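Local coordinates for protein FAD-binding oxidoreductase (Gulosibacter chungangensis, PDB 7PBI) that probably acts as an oxidoreductase with a covalently bound FAD cofactor, and holds isoeugenol in the pocket next to the flavin ring, at residues Val167-Tyr172 / Glu373-Val378; Val130-Leu135 / Asp149-Asp154. One frame throughout, in Å; residues are numbered along the deposited sequence.

Contact 1 of 2, residues Val167-Tyr172 / Glu373-Val378; sequences VGYTPY and ELNTGV. With FAD (flavin-adenine dinucleotide), chain K; H7Y (isoeugenol), chain L.
Loop 167-172 passes the C-terminal end of helix 363-375, the backbones coming closest where Thr170 CA lies 4.9 Å from Asn375 CA. A Schellman motif closes that helix, with Gly377 at positive phi as its C-prime residue, and here the FAD-binding part of this PCMH-type flavoprotein meets its C-terminal oxidase part. Thr170 presents its methyl to the helix end: Thr170 CG2 is 3.5 Å from Asn375 O and 3.6 Å from Leu374 O. The same rotation, chi1 87°, turns OG1 elsewhere, to accept from Tyr172 N in an ST turn and to bond Asp149.

Tyr169 works in two directions. At the root of the side chain, Tyr169 CB lies 3.2 Å from Asn375 OD1, the ring and amide planes being 34° apart; the other end of that amide, ND2, is bonded to Thr323. Leu374 CD1 reaches the ring obliquely, 4.3 Å from Tyr169 CD2, and Arg371 adds a cation-pi contact. At its far end the ring serves the cofactor, Tyr169 OH donating to FAD O4 over 2.7 Å with the acceptor near the ring plane. One loop thus rests on the helix end while gripping the flavin. Val167 completes the grip through its backbone: Val167 N donates to FAD O2, and FAD N3 donates to Val167 O over 3.0 Å, nearly straight at 165°.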
loop_
_atom_site.group_PDB
_atom_site.type_symbol
_atom_site.label_atom_id
_atom_site.label_comp_id
_atom_site.label_asym_id
_atom_site.label_seq_id
_atom_site.Cartn_x
_atom_site.Cartn_y
_atom_site.Cartn_z
ATOM N N VAL B 167 5.103 -9.257 -9.303
ATOM C CA VAL B 167 5.283 -7.952 -10.006
ATOM C C VAL B 167 5.357 -8.168 -11.521
ATOM O O VAL B 167 5.784 -9.232 -11.961
ATOM C CB VAL B 167 6.525 -7.197 -9.484
ATOM C CG1 VAL B 167 6.341 -6.718 -8.049
ATOM C CG2 VAL B 167 7.780 -8.036 -9.586
ATOM N N GLY B 168 4.925 -7.162 -12.275
ATOM C CA GLY B 168 5.114 -7.080 -13.730
ATOM C C GLY B 168 6.155 -6.032 -14.064
ATOM O O GLY B 168 7.126 -5.894 -13.297
ATOM N N TYR B 169 5.961 -5.303 -15.161
ATOM C CA TYR B 169 7.021 -4.446 -15.744
ATOM C C TYR B 169 6.504 -3.139 -16.343
ATOM O O TYR B 169 7.341 -2.468 -16.925
ATOM C CB TYR B 169 7.747 -5.243 -16.822
ATOM C CG TYR B 169 8.317 -6.513 -16.268
ATOM C CD1 TYR B 169 9.475 -6.472 -15.531
ATOM C CD2 TYR B 169 7.670 -7.727 -16.409
ATOM C CE1 TYR B 169 10.017 -7.619 -14.986
ATOM C CE2 TYR B 169 8.196 -8.890 -15.869
ATOM C CZ TYR B 169 9.372 -8.828 -15.146
ATOM O OH TYR B 169 9.945 -9.926 -14.580
ATOM N N THR B 170 5.212 -2.818 -16.249
ATOM C CA THR B 170 4.650 -1.514 -16.683
ATOM C C THR B 170 4.755 -0.628 -15.458
ATOM O O THR B 170 5.262 -1.090 -14.443
ATOM C CB THR B 170 3.236 -1.655 -17.271
ATOM O OG1 THR B 170 2.235 -1.593 -16.249
ATOM C CG2 THR B 170 3.076 -2.930 -18.074
ATOM N N PRO B 171 4.335 0.652 -15.498
ATOM C CA PRO B 171 4.261 1.443 -14.270
ATOM C C PRO B 171 3.306 0.845 -13.226
ATOM O O PRO B 171 3.403 1.209 -12.083
ATOM C CB PRO B 171 3.775 2.804 -14.765
ATOM C CG PRO B 171 4.272 2.856 -16.192
ATOM C CD PRO B 171 4.042 1.446 -16.699
ATOM N N TYR B 172 2.436 -0.086 -13.626
ATOM C CA TYR B 172 1.554 -0.856 -12.710
ATOM C C TYR B 172 2.223 -2.178 -12.304
ATOM O O TYR B 172 1.498 -3.177 -12.066
ATOM C CB TYR B 172 0.189 -1.074 -13.364
ATOM C CG TYR B 172 -0.743 0.093 -13.187
ATOM C CD1 TYR B 172 -0.300 1.393 -13.350
ATOM C CD2 TYR B 172 -2.066 -0.097 -12.848
ATOM C CE1 TYR B 172 -1.149 2.474 -13.184
ATOM C CE2 TYR B 172 -2.932 0.973 -12.696
ATOM C CZ TYR B 172 -2.474 2.264 -12.854
ATOM O OH TYR B 172 -3.321 3.322 -12.681
ATOM N N GLU B 373 6.414 -6.292 -25.538
ATOM C CA GLU B 373 5.069 -6.879 -25.322
ATOM C C GLU B 373 4.709 -6.769 -23.831
ATOM O O GLU B 373 3.641 -6.168 -23.530
ATOM C CB GLU B 373 5.021 -8.313 -25.864
ATOM C CG GLU B 373 4.536 -8.395 -27.308
ATOM C CD GLU B 373 4.513 -9.787 -27.927
ATOM O OE1 GLU B 373 5.166 -10.709 -27.369
ATOM O OE2 GLU B 373 3.828 -9.951 -28.968
ATOM N N LEU B 374 5.561 -7.284 -22.926
ATOM C CA LEU B 374 5.275 -7.290 -21.460
ATOM C C LEU B 374 5.045 -5.849 -20.986
ATOM O O LEU B 374 4.009 -5.601 -20.345
ATOM C CB LEU B 374 6.420 -7.960 -20.684
ATOM C CG LEU B 374 6.575 -9.473 -20.887
ATOM C CD1 LEU B 374 7.667 -10.042 -19.986
ATOM C CD2 LEU B 374 5.262 -10.216 -20.668
ATOM N N ASN B 375 5.950 -4.942 -21.364
ATOM C CA ASN B 375 6.023 -3.534 -20.893
ATOM C C ASN B 375 4.851 -2.712 -21.438
ATOM O O ASN B 375 4.668 -1.588 -20.943
ATOM C CB ASN B 375 7.359 -2.883 -21.261
ATOM C CG ASN B 375 8.527 -3.531 -20.551
ATOM O OD1 ASN B 375 8.334 -4.511 -19.831
ATOM N ND2 ASN B 375 9.728 -3.000 -20.727
ATOM N N THR B 376 4.098 -3.215 -22.414
ATOM C CA THR B 376 2.932 -2.499 -22.997
ATOM C C THR B 376 1.650 -3.280 -22.696
ATOM O O THR B 376 0.599 -2.923 -23.259
ATOM C CB THR B 376 3.162 -2.281 -24.492
ATOM O OG1 THR B 376 3.500 -3.552 -25.041
ATOM C CG2 THR B 376 4.298 -1.328 -24.781
ATOM N N GLY B 377 1.749 -4.321 -21.859
ATOM C CA GLY B 377 0.601 -5.071 -21.317
ATOM C C GLY B 377 0.119 -6.165 -22.251
ATOM O O GLY B 377 -1.038 -6.587 -22.129
ATOM N N VAL B 378 0.971 -6.650 -23.144
ATOM C CA VAL B 378 0.616 -7.783 -24.046
ATOM C C VAL B 378 1.223 -9.056 -23.464
ATOM O O VAL B 378 2.410 -9.306 -23.624
ATOM C CB VAL B 378 1.091 -7.521 -25.490
ATOM C CG1 VAL B 378 0.614 -8.613 -26.435
ATOM C CG2 VAL B 378 0.656 -6.148 -25.991
HETATM P PA FAD K . -0.964 -19.424 -7.600
HETATM O O1A FAD K . -0.158 -20.683 -7.631
HETATM O O2A FAD K . -2.412 -19.574 -7.911
HETATM O O5B FAD K . -0.806 -18.700 -6.186
HETATM C C5B FAD K . 0.467 -18.654 -5.513
HETATM C C4B FAD K . 0.232 -18.707 -4.029
HETATM O O4B FAD K . -0.581 -17.573 -3.624
HETATM C C3B FAD K . -0.539 -19.925 -3.512
HETATM O O3B FAD K . 0.317 -21.024 -3.244
HETATM C C2B FAD K . -1.142 -19.372 -2.219
HETATM O O2B FAD K . -0.192 -19.320 -1.176
HETATM C C1B FAD K . -1.533 -17.963 -2.654
HETATM N N9A FAD K . -2.852 -17.869 -3.254
HETATM C C8A FAD K . -3.132 -17.877 -4.592
HETATM N N7A FAD K . -4.414 -17.789 -4.856
HETATM C C5A FAD K . -5.010 -17.721 -3.610
HETATM C C6A FAD K . -6.353 -17.616 -3.225
HETATM N N6A FAD K . -7.363 -17.549 -4.092
HETATM N N1A FAD K . -6.609 -17.586 -1.895
HETATM C C2A FAD K . -5.577 -17.654 -1.041
HETATM N N3A FAD K . -4.274 -17.737 -1.296
HETATM C C4A FAD K . -4.056 -17.774 -2.617
HETATM N N1 FAD K . 6.534 -14.178 -10.887
HETATM C C2 FAD K . 6.341 -12.848 -10.905
HETATM O O2 FAD K . 5.635 -12.303 -10.055
HETATM N N3 FAD K . 6.873 -12.051 -11.859
HETATM C C4 FAD K . 7.675 -12.536 -12.853
HETATM O O4 FAD K . 8.116 -11.766 -13.694
HETATM C C4X FAD K . 7.926 -13.934 -12.864
HETATM N N5 FAD K . 8.696 -14.430 -13.796
HETATM C C5X FAD K . 8.914 -15.778 -13.781
HETATM C C6 FAD K . 9.729 -16.318 -14.789
HETATM C C7 FAD K . 9.987 -17.664 -14.858
HETATM C C7M FAD K . 10.867 -18.193 -15.960
HETATM C C8 FAD K . 9.428 -18.524 -13.889
HETATM C C8M FAD K . 9.716 -20.001 -13.930
HETATM C C9 FAD K . 8.627 -18.016 -12.894
HETATM C C9A FAD K . 8.348 -16.640 -12.817
HETATM N N10 FAD K . 7.535 -16.078 -11.828
HETATM C C10 FAD K . 7.295 -14.708 -11.821
HETATM C "C1'" FAD K . 6.885 -16.942 -10.815
HETATM C "C2'" FAD K . 5.495 -17.445 -11.276
HETATM O "O2'" FAD K . 5.541 -17.872 -12.653
HETATM C "C3'" FAD K . 4.374 -16.399 -11.170
HETATM O "O3'" FAD K . 4.530 -15.586 -10.017
HETATM C "C4'" FAD K . 2.956 -16.980 -11.178
HETATM O "O4'" FAD K . 2.026 -15.954 -11.527
HETATM C "C5'" FAD K . 2.514 -17.546 -9.850
HETATM O "O5'" FAD K . 1.578 -18.632 -10.090
HETATM P P FAD K . 0.006 -18.343 -10.125
HETATM O O1P FAD K . -0.626 -19.542 -10.760
HETATM O O2P FAD K . -0.264 -16.996 -10.710
HETATM O O3P FAD K . -0.317 -18.311 -8.554
HETATM C CAA H7Y L . 12.631 -13.325 -14.906
HETATM C CAD H7Y L . 11.876 -12.849 -13.691
HETATM C CAE H7Y L . 11.675 -13.816 -12.514
HETATM C CAJ H7Y L . 10.975 -13.396 -11.396
HETATM C CAH H7Y L . 10.699 -12.055 -11.343
HETATM C CAF H7Y L . 10.549 -14.243 -10.363
HETATM C CAG H7Y L . 9.836 -13.726 -9.289
HETATM C CAK H7Y L . 9.553 -12.371 -9.253
HETATM O OAC H7Y L . 8.848 -11.821 -8.227
HETATM C CAL H7Y L . 9.991 -11.531 -10.288
HETATM O OAI H7Y L . 9.708 -10.186 -10.245
HETATM C CAB H7Y L . 10.047 -9.357 -11.411
#

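Contact 2 of 2, residues Val130-Leu135 / Asp149-Asp154; sequences VDYKTL and DPAELD. With FAD (flavin-adenine dinucleotide), chain K; H7Y (isoeugenol), chain L.
Tyr132 lays one face of its ring over the backbone of Pro150 and Ala151, in a CH-pi contact whose donor, Pro150 CA, stands 3.6 Å from the centroid of the Tyr132 ring and 16° off its normal. The residue opens helix 132-142 of the PCMH-type FAD-binding domain, directly after its N-cap, Asp131. Over the same face, toward the rim, lies Ala151 N, 3.5 Å from Tyr132 CE2, while Leu153 O sits at the ring edge. With CG anti to the carbonyl carbon (chi1 -67°), the ring swings from the helix start across the loop, and Asn161 packs against it as well. Cutting Tyr132 back to an alanine would take away the aromatic face over Pro150 CA and Ala151 N and is likely to open a gap between the helix start and the loop.

The helix start is held by polar bonds. Asp131 OD1 accepts twice from Thr134: from Thr134 N, 2.9 Å away and nearly in line with the C-O bond of Asp131, and from OG1, which comes from above the carboxylate plane. Lys133 N donates to Asp154 O over 3.3 Å, almost straight at 174°, and Asp154 OD1 forms a salt bridge with Arg381.

Beyond the ring the loop reaches the cofactor. Glu152, whose OE1 is engaged by Arg371 and Ser383, approaches the flavin with its aliphatic part, and Ala151 CB lies 3.7 Å from FAD N3.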
loop_
_atom_site.group_PDB
_atom_site.type_symbol
_atom_site.label_atom_id
_atom_site.label_comp_id
_atom_site.label_asym_id
_atom_site.label_seq_id
_atom_site.Cartn_x
_atom_site.Cartn_y
_atom_site.Cartn_z
ATOM N N VAL B 130 -8.791 -16.603 -13.540
ATOM C CA VAL B 130 -8.451 -15.650 -14.637
ATOM C C VAL B 130 -6.932 -15.470 -14.702
ATOM O O VAL B 130 -6.334 -15.036 -13.699
ATOM C CB VAL B 130 -9.162 -14.302 -14.449
ATOM C CG1 VAL B 130 -8.889 -13.376 -15.610
ATOM C CG2 VAL B 130 -10.655 -14.481 -14.272
ATOM N N ASP B 131 -6.338 -15.795 -15.850
ATOM C CA ASP B 131 -4.891 -15.575 -16.108
ATOM C C ASP B 131 -4.719 -14.390 -17.063
ATOM O O ASP B 131 -5.703 -13.971 -17.715
ATOM C CB ASP B 131 -4.199 -16.835 -16.626
ATOM C CG ASP B 131 -4.660 -17.317 -17.988
ATOM O OD1 ASP B 131 -5.365 -16.567 -18.680
ATOM O OD2 ASP B 131 -4.286 -18.439 -18.345
ATOM N N TYR B 132 -3.496 -13.872 -17.130
ATOM C CA TYR B 132 -3.150 -12.627 -17.851
ATOM C C TYR B 132 -3.687 -12.714 -19.280
ATOM O O TYR B 132 -4.381 -11.773 -19.694
ATOM C CB TYR B 132 -1.642 -12.383 -17.783
ATOM C CG TYR B 132 -1.141 -12.081 -16.394
ATOM C CD1 TYR B 132 -1.585 -10.963 -15.704
ATOM C CD2 TYR B 132 -0.232 -12.915 -15.760
ATOM C CE1 TYR B 132 -1.139 -10.678 -14.426
ATOM C CE2 TYR B 132 0.219 -12.645 -14.478
ATOM C CZ TYR B 132 -0.229 -11.517 -13.813
ATOM O OH TYR B 132 0.222 -11.248 -12.557
ATOM N N LYS B 133 -3.425 -13.816 -19.987
ATOM C CA LYS B 133 -3.903 -13.988 -21.382
ATOM C C LYS B 133 -5.416 -13.760 -21.420
ATOM O O LYS B 133 -5.862 -12.954 -22.260
ATOM C CB LYS B 133 -3.591 -15.375 -21.945
ATOM C CG LYS B 133 -4.038 -15.562 -23.389
ATOM C CD LYS B 133 -3.573 -16.859 -23.984
ATOM C CE LYS B 133 -4.195 -17.133 -25.332
ATOM N NZ LYS B 133 -3.508 -18.265 -25.989
ATOM N N THR B 134 -6.162 -14.460 -20.556
ATOM C CA THR B 134 -7.639 -14.373 -20.464
ATOM C C THR B 134 -8.056 -12.922 -20.253
ATOM O O THR B 134 -8.982 -12.461 -20.952
ATOM C CB THR B 134 -8.195 -15.197 -19.302
ATOM O OG1 THR B 134 -8.113 -16.567 -19.685
ATOM C CG2 THR B 134 -9.619 -14.822 -18.956
ATOM N N LEU B 135 -7.442 -12.241 -19.288
ATOM C CA LEU B 135 -7.913 -10.891 -18.897
ATOM C C LEU B 135 -7.651 -9.946 -20.074
ATOM O O LEU B 135 -8.563 -9.195 -20.427
ATOM C CB LEU B 135 -7.241 -10.425 -17.597
ATOM C CG LEU B 135 -7.678 -9.045 -17.103
ATOM C CD1 LEU B 135 -9.197 -8.926 -17.054
ATOM C CD2 LEU B 135 -7.085 -8.739 -15.739
ATOM N N ASP B 149 -1.232 -5.568 -16.528
ATOM C CA ASP B 149 0.191 -5.633 -16.145
ATOM C C ASP B 149 0.490 -7.090 -15.846
ATOM O O ASP B 149 0.227 -7.566 -14.742
ATOM C CB ASP B 149 0.495 -4.716 -14.969
ATOM C CG ASP B 149 1.964 -4.729 -14.582
ATOM O OD1 ASP B 149 2.404 -5.732 -14.000
ATOM O OD2 ASP B 149 2.653 -3.727 -14.847
ATOM N N PRO B 150 1.003 -7.840 -16.844
ATOM C CA PRO B 150 1.288 -9.256 -16.666
ATOM C C PRO B 150 2.705 -9.462 -16.132
ATOM O O PRO B 150 3.537 -8.558 -16.265
ATOM C CB PRO B 150 1.158 -9.802 -18.091
ATOM C CG PRO B 150 1.679 -8.662 -18.943
ATOM C CD PRO B 150 1.345 -7.377 -18.197
ATOM N N ALA B 151 2.903 -10.637 -15.537
ATOM C CA ALA B 151 4.207 -11.273 -15.269
ATOM C C ALA B 151 4.719 -11.874 -16.585
ATOM O O ALA B 151 4.062 -11.681 -17.638
ATOM C CB ALA B 151 4.046 -12.316 -14.181
ATOM N N GLU B 152 5.833 -12.607 -16.531
ATOM C CA GLU B 152 6.511 -13.149 -17.734
ATOM C C GLU B 152 5.552 -14.100 -18.453
ATOM O O GLU B 152 5.419 -13.983 -19.682
ATOM C CB GLU B 152 7.807 -13.854 -17.341
ATOM C CG GLU B 152 8.786 -12.956 -16.586
ATOM C CD GLU B 152 10.052 -12.546 -17.319
ATOM O OE1 GLU B 152 10.238 -12.994 -18.464
ATOM O OE2 GLU B 152 10.861 -11.779 -16.738
ATOM N N LEU B 153 4.878 -14.977 -17.710
ATOM C CA LEU B 153 4.139 -16.122 -18.298
ATOM C C LEU B 153 2.638 -15.886 -18.194
ATOM O O LEU B 153 2.141 -15.740 -17.061
ATOM C CB LEU B 153 4.567 -17.388 -17.562
ATOM C CG LEU B 153 6.078 -17.542 -17.480
ATOM C CD1 LEU B 153 6.478 -18.657 -16.535
ATOM C CD2 LEU B 153 6.622 -17.790 -18.864
ATOM N N ASP B 154 1.956 -15.898 -19.338
ATOM C CA ASP B 154 0.538 -15.468 -19.442
ATOM C C ASP B 154 -0.400 -16.457 -18.741
ATOM O O ASP B 154 -1.546 -16.061 -18.506
ATOM C CB ASP B 154 0.119 -15.220 -20.893
ATOM C CG ASP B 154 0.456 -16.309 -21.895
ATOM O OD1 ASP B 154 0.632 -17.483 -21.483
ATOM O OD2 ASP B 154 0.548 -15.965 -23.088
HETATM P PA FAD K . -0.964 -19.424 -7.600
HETATM O O1A FAD K . -0.158 -20.683 -7.631
HETATM O O2A FAD K . -2.412 -19.574 -7.911
HETATM O O5B FAD K . -0.806 -18.700 -6.186
HETATM C C5B FAD K . 0.467 -18.654 -5.513
HETATM C C4B FAD K . 0.232 -18.707 -4.029
HETATM O O4B FAD K . -0.581 -17.573 -3.624
HETATM C C3B FAD K . -0.539 -19.925 -3.512
HETATM O O3B FAD K . 0.317 -21.024 -3.244
HETATM C C2B FAD K . -1.142 -19.372 -2.219
HETATM O O2B FAD K . -0.192 -19.320 -1.176
HETATM C C1B FAD K . -1.533 -17.963 -2.654
HETATM N N9A FAD K . -2.852 -17.869 -3.254
HETATM C C8A FAD K . -3.132 -17.877 -4.592
HETATM N N7A FAD K . -4.414 -17.789 -4.856
HETATM C C5A FAD K . -5.010 -17.721 -3.610
HETATM C C6A FAD K . -6.353 -17.616 -3.225
HETATM N N6A FAD K . -7.363 -17.549 -4.092
HETATM N N1A FAD K . -6.609 -17.586 -1.895
HETATM C C2A FAD K . -5.577 -17.654 -1.041
HETATM N N3A FAD K . -4.274 -17.737 -1.296
HETATM C C4A FAD K . -4.056 -17.774 -2.617
HETATM N N1 FAD K . 6.534 -14.178 -10.887
HETATM C C2 FAD K . 6.341 -12.848 -10.905
HETATM O O2 FAD K . 5.635 -12.303 -10.055
HETATM N N3 FAD K . 6.873 -12.051 -11.859
HETATM C C4 FAD K . 7.675 -12.536 -12.853
HETATM O O4 FAD K . 8.116 -11.766 -13.694
HETATM C C4X FAD K . 7.926 -13.934 -12.864
HETATM N N5 FAD K . 8.696 -14.430 -13.796
HETATM C C5X FAD K . 8.914 -15.778 -13.781
HETATM C C6 FAD K . 9.729 -16.318 -14.789
HETATM C C7 FAD K . 9.987 -17.664 -14.858
HETATM C C7M FAD K . 10.867 -18.193 -15.960
HETATM C C8 FAD K . 9.428 -18.524 -13.889
HETATM C C8M FAD K . 9.716 -20.001 -13.930
HETATM C C9 FAD K . 8.627 -18.016 -12.894
HETATM C C9A FAD K . 8.348 -16.640 -12.817
HETATM N N10 FAD K . 7.535 -16.078 -11.828
HETATM C C10 FAD K . 7.295 -14.708 -11.821
HETATM C "C1'" FAD K . 6.885 -16.942 -10.815
HETATM C "C2'" FAD K . 5.495 -17.445 -11.276
HETATM O "O2'" FAD K . 5.541 -17.872 -12.653
HETATM C "C3'" FAD K . 4.374 -16.399 -11.170
HETATM O "O3'" FAD K . 4.530 -15.586 -10.017
HETATM C "C4'" FAD K . 2.956 -16.980 -11.178
HETATM O "O4'" FAD K . 2.026 -15.954 -11.527
HETATM C "C5'" FAD K . 2.514 -17.546 -9.850
HETATM O "O5'" FAD K . 1.578 -18.632 -10.090
HETATM P P FAD K . 0.006 -18.343 -10.125
HETATM O O1P FAD K . -0.626 -19.542 -10.760
HETATM O O2P FAD K . -0.264 -16.996 -10.710
HETATM O O3P FAD K . -0.317 -18.311 -8.554
HETATM C CAA H7Y L . 12.631 -13.325 -14.906
HETATM C CAD H7Y L . 11.876 -12.849 -13.691
HETATM C CAE H7Y L . 11.675 -13.816 -12.514
HETATM C CAJ H7Y L . 10.975 -13.396 -11.396
HETATM C CAH H7Y L . 10.699 -12.055 -11.343
HETATM C CAF H7Y L . 10.549 -14.243 -10.363
HETATM C CAG H7Y L . 9.836 -13.726 -9.289
HETATM C CAK H7Y L . 9.553 -12.371 -9.253
HETATM O OAC H7Y L . 8.848 -11.821 -8.227
HETATM C CAL H7Y L . 9.991 -11.531 -10.288
HETATM O OAI H7Y L . 9.708 -10.186 -10.245
HETATM C CAB H7Y L . 10.047 -9.357 -11.411
#

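In the fold
Both contacts are largely buried and both reach the flavin and isoeugenol, but they join different things. Contact 1 spans two family regions far apart in sequence, and its segments meet by packing alone, the polar bonds staying within each segment or going to FAD and to neighbours. Contact 2 is local, tying a helix start to a nearby loop within the FAD-binding region; it adds a backbone bond and a ring face, and at Lys133 it touches the surface. The two are coupled directly, with Arg371 as a shared neighbour: loops 149-154 and 167-172 touch each other and both meet the flavin.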